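Myo-inositol 2-dehydrogenase (Thermotoga maritima, PDB 3EZY) catalyses the NAD(+)-dependent oxidation of myo-inositol to scyllo-inosose and probably serves in a myo-inositol degradation pathway. Local coordinates at residues Ser328-Leu331 with Glu332-Ile335; Ala319-Ser322 with Leu323-Arg327; Val104-Met107 with Ile108-Lys112; Asp161-Arg164 with Val165-Gly168. All blocks are in the same frame, centred on the assembly; numbering follows the deposited sequence.

Contact 1: residues Ser328-Leu331 with Glu332-Ile335; sequences SVKL and EEVI
The short strand 329-330, outermost within its chain in the mixed sheet of this Gfo/Idh/MocA enzyme, runs directly into a turn in which Glu333 folds back over Lys330 and Val329. Backbone and side chain of Glu333 both hold Lys330. Glu333 N donates to Lys330 O at 3.0 Å, coming from 50° above the carbonyl plane. In the other direction Lys330 N donates to Glu333 OE1 at 3.2 Å; the N-H points well at the oxygen (158°), but meets it from above the carboxylate plane, 54° out of it. Between these two bonds the aliphatic part of Glu333 lies along the chain it has turned back on, Glu333 CG resting 3.3 Å from Lys330 O and 4.0 Å from Lys330 CB. Beyond CG the chain is extended, which carries Glu333 CD to 3.9 Å from Val329 CG1. The bond to OE1 and the salt bridge of OE2 to Arg327 NH1 together probably limit the rotation of the carboxylate, each oxygen having its own partner. The ammonium of Lys330 turns away and makes at most a weak, long pairing with Glu191. At the far side of the turn the placement of the Val334 side chain, close to Leu331, is doubtful. Backbone hydrogen bonds join Val329 to Val192 and Leu331 to Glu190 of the antiparallel strand 189-197. Leu331 packs on Met311 and Leu315 of helix 306-325, while Ser328 meets Phe193 of the second subunit.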
loop_
_atom_site.group_PDB
_atom_site.type_symbol
_atom_site.label_atom_id
_atom_site.label_comp_id
_atom_site.label_asym_id
_atom_site.label_seq_id
_atom_site.Cartn_x
_atom_site.Cartn_y
_atom_site.Cartn_z
ATOM N N SER A 328 37.707 -6.698 -3.191
ATOM C CA SER A 328 37.028 -7.599 -2.316
ATOM C C SER A 328 37.994 -8.152 -1.254
ATOM O O SER A 328 39.135 -8.523 -1.571
ATOM C CB SER A 328 36.486 -8.733 -3.185
ATOM O OG SER A 328 35.682 -9.568 -2.408
ATOM N N VAL A 329 37.550 -8.208 0.008
ATOM C CA VAL A 329 38.413 -8.641 1.109
ATOM C C VAL A 329 37.789 -9.852 1.804
ATOM O O VAL A 329 36.637 -9.798 2.228
ATOM C CB VAL A 329 38.649 -7.480 2.126
ATOM C CG1 VAL A 329 39.328 -7.972 3.372
ATOM C CG2 VAL A 329 39.490 -6.354 1.471
ATOM N N LYS A 330 38.549 -10.941 1.896
ATOM C CA LYS A 330 38.165 -12.143 2.634
ATOM C C LYS A 330 38.291 -11.982 4.138
ATOM O O LYS A 330 39.249 -11.398 4.636
ATOM C CB LYS A 330 39.031 -13.312 2.194
ATOM C CG LYS A 330 38.821 -13.674 0.742
ATOM C CD LYS A 330 39.592 -14.938 0.426
ATOM C CE LYS A 330 39.549 -15.223 -1.067
ATOM N NZ LYS A 330 38.196 -15.706 -1.460
ATOM N N LEU A 331 37.314 -12.484 4.878
ATOM C CA LEU A 331 37.379 -12.394 6.343
ATOM C C LEU A 331 38.703 -12.920 6.918
ATOM O O LEU A 331 39.236 -12.349 7.863
ATOM C CB LEU A 331 36.187 -13.066 7.014
ATOM C CG LEU A 331 35.224 -12.040 7.611
ATOM C CD1 LEU A 331 34.580 -11.298 6.458
ATOM C CD2 LEU A 331 34.205 -12.727 8.487
ATOM N N GLU A 332 39.231 -13.995 6.342
ATOM C CA GLU A 332 40.550 -14.497 6.724
ATOM C C GLU A 332 41.679 -13.455 6.760
ATOM O O GLU A 332 42.512 -13.498 7.653
ATOM C CB GLU A 332 40.963 -15.662 5.832
ATOM C CG GLU A 332 39.890 -16.707 5.761
ATOM C CD GLU A 332 40.412 -18.098 6.087
ATOM O OE1 GLU A 332 40.669 -18.870 5.122
ATOM O OE2 GLU A 332 40.562 -18.405 7.308
ATOM N N GLU A 333 41.732 -12.525 5.813
ATOM C CA GLU A 333 42.824 -11.558 5.830
ATOM C C GLU A 333 42.704 -10.645 7.026
ATOM O O GLU A 333 43.560 -9.797 7.269
ATOM C CB GLU A 333 42.835 -10.676 4.580
ATOM C CG GLU A 333 42.306 -11.298 3.310
ATOM C CD GLU A 333 42.295 -10.275 2.154
ATOM O OE1 GLU A 333 41.621 -10.528 1.108
ATOM O OE2 GLU A 333 42.974 -9.227 2.315
ATOM N N VAL A 334 41.606 -10.759 7.755
ATOM C CA VAL A 334 41.426 -9.862 8.885
ATOM C C VAL A 334 41.411 -10.648 10.212
ATOM O O VAL A 334 41.560 -10.073 11.292
ATOM C CB VAL A 334 40.165 -8.985 8.673
ATOM C CG1 VAL A 334 38.908 -9.805 8.869
ATOM C CG2 VAL A 334 40.191 -7.813 9.568
ATOM N N ILE A 335 41.236 -11.965 10.107
ATOM C CA ILE A 335 41.192 -12.860 11.258
ATOM C C ILE A 335 42.587 -13.085 11.827
ATOM O O ILE A 335 43.337 -12.116 12.048
ATOM C CB ILE A 335 40.566 -14.220 10.881
ATOM C CG1 ILE A 335 39.039 -14.093 10.815
ATOM C CG2 ILE A 335 41.001 -15.312 11.863
ATOM C CD1 ILE A 335 38.302 -15.410 10.585
#

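Contact 2: residues Ala319-Ser322 with Leu323-Arg327; sequences AKKS and LEEKR
A chi1 of 170° swings Ser322 OG opposite its own backbone N, where it donates to Arg327 O, while a bend at the end of the Lys321 chain (chi4 29°) turns NZ toward Glu325. Both contacts belong to the C-terminal end of helix 306-325, where Lys326 leaves the helix with positive phi. The regular helical bonds continue up to Glu325 N, which donates to Lys321 O at 2.9 Å; the next, from Lys326 N to Ser322 O, is weak. The hydroxyl of Ser322 then ties down the departing chain: Ser322 OG lies 2.8 Å from Arg327 O, above its carbonyl plane by 38°, and it also pairs with Ala194 N of strand 189-197. Alongside, Lys321, Glu325 and Arg327 form a salt-bridge network. Lys321 NZ reaches Glu325 OE2 at 3.3 Å, a weak bond, and Lys321 CE lies 3.7 Å from Arg327 NH1. The carboxylate shared by these two cations, with Glu333 as a second one for Arg327, probably offsets their closeness. Arg327 grips Glu325 side-on, in its guanidinium plane: Arg327 NE at 2.7 Å and NH1 at 2.8 Å both converge on the single oxygen Glu325 OE1, nearly along its C-O axis.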
loop_
_atom_site.group_PDB
_atom_site.type_symbol
_atom_site.label_atom_id
_atom_site.label_comp_id
_atom_site.label_asym_id
_atom_site.label_seq_id
_atom_site.Cartn_x
_atom_site.Cartn_y
_atom_site.Cartn_z
ATOM N N ALA A 319 35.500 -4.489 5.637
ATOM C CA ALA A 319 34.961 -3.376 4.846
ATOM C C ALA A 319 35.862 -2.144 4.833
ATOM O O ALA A 319 36.003 -1.483 3.786
ATOM C CB ALA A 319 33.517 -2.971 5.325
ATOM N N LYS A 320 36.463 -1.814 5.978
ATOM C CA LYS A 320 37.357 -0.654 6.016
ATOM C C LYS A 320 38.546 -0.908 5.104
ATOM O O LYS A 320 38.939 -0.030 4.328
ATOM C CB LYS A 320 37.885 -0.360 7.430
ATOM C CG LYS A 320 36.920 0.330 8.352
ATOM C CD LYS A 320 37.514 0.433 9.801
ATOM C CE LYS A 320 38.513 1.592 9.860
ATOM N NZ LYS A 320 38.468 2.316 11.183
ATOM N N LYS A 321 39.095 -2.110 5.173
ATOM C CA LYS A 321 40.205 -2.497 4.257
ATOM C C LYS A 321 39.776 -2.526 2.768
ATOM O O LYS A 321 40.449 -1.983 1.912
ATOM C CB LYS A 321 40.791 -3.833 4.676
ATOM C CG LYS A 321 42.088 -4.313 3.922
ATOM C CD LYS A 321 42.270 -5.813 4.298
ATOM C CE LYS A 321 43.661 -6.358 4.082
ATOM N NZ LYS A 321 44.649 -5.256 4.233
ATOM N N SER A 322 38.617 -3.096 2.470
ATOM C CA SER A 322 38.069 -3.051 1.104
ATOM C C SER A 322 37.920 -1.630 0.570
ATOM O O SER A 322 38.228 -1.327 -0.583
ATOM C CB SER A 322 36.721 -3.754 1.053
ATOM O OG SER A 322 36.101 -3.509 -0.205
ATOM N N LEU A 323 37.445 -0.735 1.412
ATOM C CA LEU A 323 37.224 0.620 0.965
ATOM C C LEU A 323 38.543 1.244 0.517
ATOM O O LEU A 323 38.630 1.900 -0.536
ATOM C CB LEU A 323 36.577 1.446 2.093
ATOM C CG LEU A 323 36.515 2.957 1.844
ATOM C CD1 LEU A 323 35.711 3.293 0.579
ATOM C CD2 LEU A 323 35.922 3.699 3.058
ATOM N N GLU A 324 39.565 1.079 1.344
ATOM C CA GLU A 324 40.864 1.655 1.011
ATOM C C GLU A 324 41.526 0.935 -0.170
ATOM O O GLU A 324 42.111 1.588 -0.991
ATOM C CB GLU A 324 41.799 1.655 2.217
ATOM C CG GLU A 324 42.312 0.267 2.595
ATOM C CD GLU A 324 43.814 0.271 2.905
ATOM O OE1 GLU A 324 44.541 1.085 2.257
ATOM O OE2 GLU A 324 44.259 -0.557 3.761
ATOM N N GLU A 325 41.414 -0.389 -0.270
ATOM C CA GLU A 325 42.109 -1.116 -1.341
ATOM C C GLU A 325 41.290 -1.314 -2.617
ATOM O O GLU A 325 41.803 -1.837 -3.605
ATOM C CB GLU A 325 42.669 -2.447 -0.836
ATOM C CG GLU A 325 43.850 -2.189 0.082
ATOM C CD GLU A 325 44.457 -3.428 0.703
ATOM O OE1 GLU A 325 44.180 -4.579 0.289
ATOM O OE2 GLU A 325 45.231 -3.239 1.655
ATOM N N LYS A 326 40.038 -0.874 -2.591
ATOM C CA LYS A 326 39.111 -0.986 -3.742
ATOM C C LYS A 326 39.031 -2.410 -4.295
ATOM O O LYS A 326 39.032 -2.624 -5.468
ATOM C CB LYS A 326 39.464 -0.028 -4.874
ATOM C CG LYS A 326 39.846 1.372 -4.444
ATOM C CD LYS A 326 38.646 2.148 -4.068
ATOM C CE LYS A 326 38.677 3.626 -4.606
ATOM N NZ LYS A 326 37.286 4.329 -4.490
ATOM N N ARG A 327 38.913 -3.385 -3.423
ATOM C CA ARG A 327 38.886 -4.744 -3.866
ATOM C C ARG A 327 38.118 -5.508 -2.815
ATOM O O ARG A 327 37.935 -5.045 -1.692
ATOM C CB ARG A 327 40.321 -5.320 -3.990
ATOM C CG ARG A 327 40.942 -5.727 -2.645
ATOM C CD ARG A 327 42.430 -6.190 -2.785
ATOM N NE ARG A 327 43.063 -6.285 -1.468
ATOM C CZ ARG A 327 42.991 -7.345 -0.681
ATOM N NH1 ARG A 327 43.578 -7.327 0.491
ATOM N NH2 ARG A 327 42.350 -8.438 -1.074
#

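Contact 3: residues Val104-Met107 with Ile108-Lys112; sequences VDRM and IEETK
Ile108 lays CD1 against Val104 CG1 at 3.8 Å, one helical turn back, and the two side chains cross obliquely. Ile108 CD1 also lies 3.6 Å from Val104 O, whose carbonyl takes the Ile108 amide in the regular helical bond. A second turn-to-turn pair sits on another face of the helix. Arg106 is modelled in two conformers; in one of them the chain bends at chi2 and chi3 and Arg106 NH2 comes to 2.7 Å from Glu110 OE2, so the salt bridge may not be permanent. In that conformer it is nearly straight (171°) and lies in the guanidinium plane, yet it strikes the carboxylate from above, the two flat groups standing 86° apart. It is thus a single-nitrogen grip, not a two-pronged one, and Glu110 CG rests 3.1 Å from Arg106 O beneath it. An alanine in place of Glu110 would probably leave the guanidinium of Arg106, in this conformer, without its carboxylate mate and freer to turn. Thr111 adds a local polar link: with OG1 between its backbone N and carbonyl carbon (chi1 48°), Thr111 OG1 donates to Met107 O at 2.8 Å. Met107 O accepts Thr111 N as well, at 3.1 Å, from the opposite face of its plane. All this lies on helix 101-114, the crossover helix between parallel strands 90-94 and 118-121 of the Rossmann fold. Met107 and Thr111 press on Val81 of helix 77-86, whereas Val104 meets Leu313 of helix 306-325 and Asp105 forms a salt bridge with Lys310 on that same helix.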
loop_
_atom_site.group_PDB
_atom_site.type_symbol
_atom_site.label_atom_id
_atom_site.label_comp_id
_atom_site.label_asym_id
_atom_site.label_seq_id
_atom_site.Cartn_x
_atom_site.Cartn_y
_atom_site.Cartn_z
ATOM N N VAL A 104 38.133 -7.429 22.438
ATOM C CA VAL A 104 36.972 -8.304 22.342
ATOM C C VAL A 104 37.362 -9.735 22.681
ATOM O O VAL A 104 36.597 -10.451 23.318
ATOM C CB VAL A 104 36.331 -8.244 20.909
ATOM C CG1 VAL A 104 35.232 -9.272 20.781
ATOM C CG2 VAL A 104 35.801 -6.834 20.658
ATOM N N ASP A 105 38.545 -10.176 22.240
ATOM C CA ASP A 105 38.984 -11.563 22.557
ATOM C C ASP A 105 39.162 -11.716 24.070
ATOM O O ASP A 105 38.769 -12.708 24.666
ATOM C CB ASP A 105 40.273 -11.952 21.781
ATOM C CG ASP A 105 39.992 -12.320 20.298
ATOM O OD1 ASP A 105 38.893 -12.871 19.998
ATOM O OD2 ASP A 105 40.862 -12.042 19.422
ATOM N N ARG A 106 39.719 -10.709 24.713
ATOM C CA ARG A 106 39.879 -10.760 26.172
ATOM C C ARG A 106 38.557 -10.780 26.932
ATOM O O ARG A 106 38.384 -11.537 27.906
ATOM C CB ARG A 106 40.732 -9.603 26.670
ATOM C CG ARG A 106 42.158 -10.003 27.014
ATOM C CD ARG A 106 42.617 -9.310 28.289
ATOM N NE ARG A 106 42.378 -10.126 29.478
ATOM C CZ ARG A 106 42.579 -9.689 30.717
ATOM N NH1 ARG A 106 43.021 -8.452 30.910
ATOM N NH2 ARG A 106 42.345 -10.482 31.760
ATOM N N MET A 107 37.610 -9.942 26.491
ATOM C CA MET A 107 36.253 -9.880 27.079
ATOM C C MET A 107 35.574 -11.260 27.035
ATOM O O MET A 107 35.044 -11.771 28.030
ATOM C CB MET A 107 35.426 -8.812 26.308
ATOM C CG MET A 107 35.918 -7.342 26.482
ATOM S SD MET A 107 35.337 -6.101 25.246
ATOM C CE MET A 107 33.703 -5.842 25.916
ATOM N N ILE A 108 35.578 -11.878 25.861
ATOM C CA ILE A 108 35.049 -13.221 25.691
ATOM C C ILE A 108 35.795 -14.267 26.542
ATOM O O ILE A 108 35.173 -15.050 27.240
ATOM C CB ILE A 108 35.122 -13.627 24.206
ATOM C CG1 ILE A 108 34.127 -12.807 23.359
ATOM C CG2 ILE A 108 34.918 -15.127 24.042
ATOM C CD1 ILE A 108 34.407 -12.870 21.839
ATOM N N GLU A 109 37.131 -14.270 26.505
ATOM C CA GLU A 109 37.926 -15.169 27.388
ATOM C C GLU A 109 37.594 -15.084 28.887
ATOM O O GLU A 109 37.361 -16.086 29.548
ATOM C CB GLU A 109 39.401 -14.820 27.262
ATOM C CG GLU A 109 40.332 -16.016 27.228
ATOM C CD GLU A 109 40.925 -16.226 25.815
ATOM O OE1 GLU A 109 40.923 -15.230 25.037
ATOM O OE2 GLU A 109 41.396 -17.366 25.501
ATOM N N GLU A 110 37.604 -13.872 29.432
ATOM C CA GLU A 110 37.355 -13.678 30.884
ATOM C C GLU A 110 35.943 -14.025 31.335
ATOM O O GLU A 110 35.743 -14.671 32.381
ATOM C CB GLU A 110 37.717 -12.259 31.302
ATOM C CG GLU A 110 39.133 -11.912 30.922
ATOM C CD GLU A 110 40.127 -12.494 31.924
ATOM O OE1 GLU A 110 39.772 -12.547 33.111
ATOM O OE2 GLU A 110 41.234 -12.918 31.520
ATOM N N THR A 111 34.947 -13.635 30.557
ATOM C CA THR A 111 33.597 -13.993 30.943
ATOM C C THR A 111 33.445 -15.510 30.871
ATOM O O THR A 111 32.809 -16.116 31.735
ATOM C CB THR A 111 32.505 -13.272 30.066
ATOM O OG1 THR A 111 32.828 -13.401 28.688
ATOM C CG2 THR A 111 32.444 -11.765 30.391
ATOM N N LYS A 112 34.023 -16.135 29.844
ATOM C CA LYS A 112 33.928 -17.595 29.714
ATOM C C LYS A 112 34.636 -18.277 30.882
ATOM O O LYS A 112 34.111 -19.197 31.483
ATOM C CB LYS A 112 34.524 -18.056 28.378
ATOM C CG LYS A 112 34.382 -19.558 28.128
ATOM C CD LYS A 112 35.021 -19.951 26.793
ATOM C CE LYS A 112 34.719 -21.415 26.446
ATOM N NZ LYS A 112 35.753 -22.393 26.929
#

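Contact 4: residues Asp161-Arg164 with Val165-Gly168; sequences DYIR and VSGG
Ser166 is tucked back against the last turn of helix 160-164, its side chain pointing toward Tyr162 and Ile163. Ser166 CB lies 3.4 Å from Ile163 O and, on another side, 4.0 Å from Tyr162 CE2, whose ring it approaches obliquely; the ring's hydroxyl pairs with Asp172. From CB, a chi1 of 65° sets OG between the backbone N and the carbonyl carbon, and from there Ser166 OG donates to Ile163 O at 2.6 Å. This bond is only 17° from the carbonyl plane, whereas Ser166 N reaches Ile163 O at 3.1 Å from well above that plane, 64° out of it. The hydroxyl is also an acceptor: Gly168 N donates to Ser166 OG at 3.1 Å, which closes an ST turn. A valine in place of Ser166 would probably leave Gly168 N without this acceptor and Ile163 O with one donor fewer, freeing the turn to shift. Val165 contributes its own bond, from Val165 N to Tyr162 O at 3.0 Å, while its CG2 lies beside the same oxygen. A water bridges the bend, donating to Arg164 O at 2.6 Å and accepting from Gly167 N at 3.0 Å. Both glycines have positive phi, at which a side chain would run into the preceding carbonyl. Gly168 is the N-cap of helix 169-172. One hydroxyl of a buried serine, as donor and acceptor at once, therefore ties the end of one helix to the start of the next, with water supplying part of the polar pairing.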
loop_
_atom_site.group_PDB
_atom_site.type_symbol
_atom_site.label_atom_id
_atom_site.label_comp_id
_atom_site.label_asym_id
_atom_site.label_seq_id
_atom_site.Cartn_x
_atom_site.Cartn_y
_atom_site.Cartn_z
ATOM N N ASP A 161 32.642 15.385 16.958
ATOM C CA ASP A 161 33.484 14.866 18.045
ATOM C C ASP A 161 33.365 13.355 18.109
ATOM O O ASP A 161 34.333 12.629 18.285
ATOM C CB ASP A 161 32.952 15.387 19.383
ATOM C CG ASP A 161 33.283 16.832 19.620
ATOM O OD1 ASP A 161 33.859 17.477 18.695
ATOM O OD2 ASP A 161 32.965 17.315 20.743
ATOM N N TYR A 162 32.127 12.900 18.054
ATOM C CA TYR A 162 31.845 11.498 18.194
ATOM C C TYR A 162 32.348 10.762 16.942
ATOM O O TYR A 162 32.940 9.680 17.027
ATOM C CB TYR A 162 30.329 11.296 18.450
ATOM C CG TYR A 162 29.916 9.841 18.395
ATOM C CD1 TYR A 162 29.952 9.066 19.536
ATOM C CD2 TYR A 162 29.560 9.235 17.189
ATOM C CE1 TYR A 162 29.607 7.729 19.496
ATOM C CE2 TYR A 162 29.194 7.869 17.138
ATOM C CZ TYR A 162 29.229 7.142 18.293
ATOM O OH TYR A 162 28.901 5.813 18.311
ATOM N N ILE A 163 32.144 11.361 15.776
ATOM C CA ILE A 163 32.518 10.703 14.529
ATOM C C ILE A 163 34.020 10.383 14.518
ATOM O O ILE A 163 34.428 9.273 14.152
ATOM C CB ILE A 163 32.083 11.508 13.288
ATOM C CG1 ILE A 163 30.546 11.479 13.166
ATOM C CG2 ILE A 163 32.715 10.952 12.000
ATOM C CD1 ILE A 163 30.025 12.021 11.810
ATOM N N ARG A 164 34.830 11.341 14.967
ATOM C CA ARG A 164 36.272 11.128 15.063
ATOM C C ARG A 164 36.694 9.937 15.892
ATOM O O ARG A 164 37.735 9.371 15.633
ATOM C CB ARG A 164 36.945 12.369 15.646
ATOM C CG ARG A 164 36.636 13.581 14.853
ATOM C CD ARG A 164 37.499 14.728 15.280
ATOM N NE ARG A 164 37.307 15.797 14.323
ATOM C CZ ARG A 164 36.465 16.799 14.499
ATOM N NH1 ARG A 164 35.757 16.887 15.622
ATOM N NH2 ARG A 164 36.357 17.726 13.564
ATOM N N VAL A 165 35.929 9.560 16.907
ATOM C CA VAL A 165 36.350 8.437 17.729
ATOM C C VAL A 165 35.542 7.150 17.478
ATOM O O VAL A 165 35.648 6.171 18.212
ATOM C CB VAL A 165 36.410 8.821 19.217
ATOM C CG1 VAL A 165 37.496 9.909 19.437
ATOM C CG2 VAL A 165 35.073 9.341 19.698
ATOM N N SER A 166 34.788 7.128 16.380
ATOM C CA SER A 166 33.774 6.110 16.199
ATOM C C SER A 166 34.294 4.921 15.445
ATOM O O SER A 166 33.618 3.901 15.378
ATOM C CB SER A 166 32.609 6.696 15.394
ATOM O OG SER A 166 33.055 7.026 14.080
ATOM N N GLY A 167 35.464 5.058 14.828
ATOM C CA GLY A 167 36.000 3.997 13.971
ATOM C C GLY A 167 35.497 4.065 12.532
ATOM O O GLY A 167 35.867 3.237 11.694
ATOM N N GLY A 168 34.632 5.043 12.252
ATOM C CA GLY A 168 34.099 5.276 10.924
ATOM C C GLY A 168 32.812 4.498 10.653
ATOM O O GLY A 168 32.426 3.646 11.427
HETATM O O HOH W 1 37.778 6.957 14.561
#

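Contacts 1 and 2 adjoin, their centres about 10 Å apart: helix 306-325 leads into strand 329-330, and the Arg327–Glu333 salt bridge joins them beside the second subunit. Contact 4 meets contact 2 through Lys320 NZ and Gly167 O, a probable hydrogen bond. Contact 3 stands apart in the Rossmann fold, touching none of the others, although helix 306-325 packs against it too. All four are partly buried. Ion pairs link contacts 1 and 2 and occur within contacts 2 and 3, whereas buried Leu331, Ser322 and Met107 face neighbouring elements. Regular helical bonds run through contact 3 and most of contact 2; side-chain-to-backbone bonds occur in all four, helping the chain turn in contacts 1, 2 and 4.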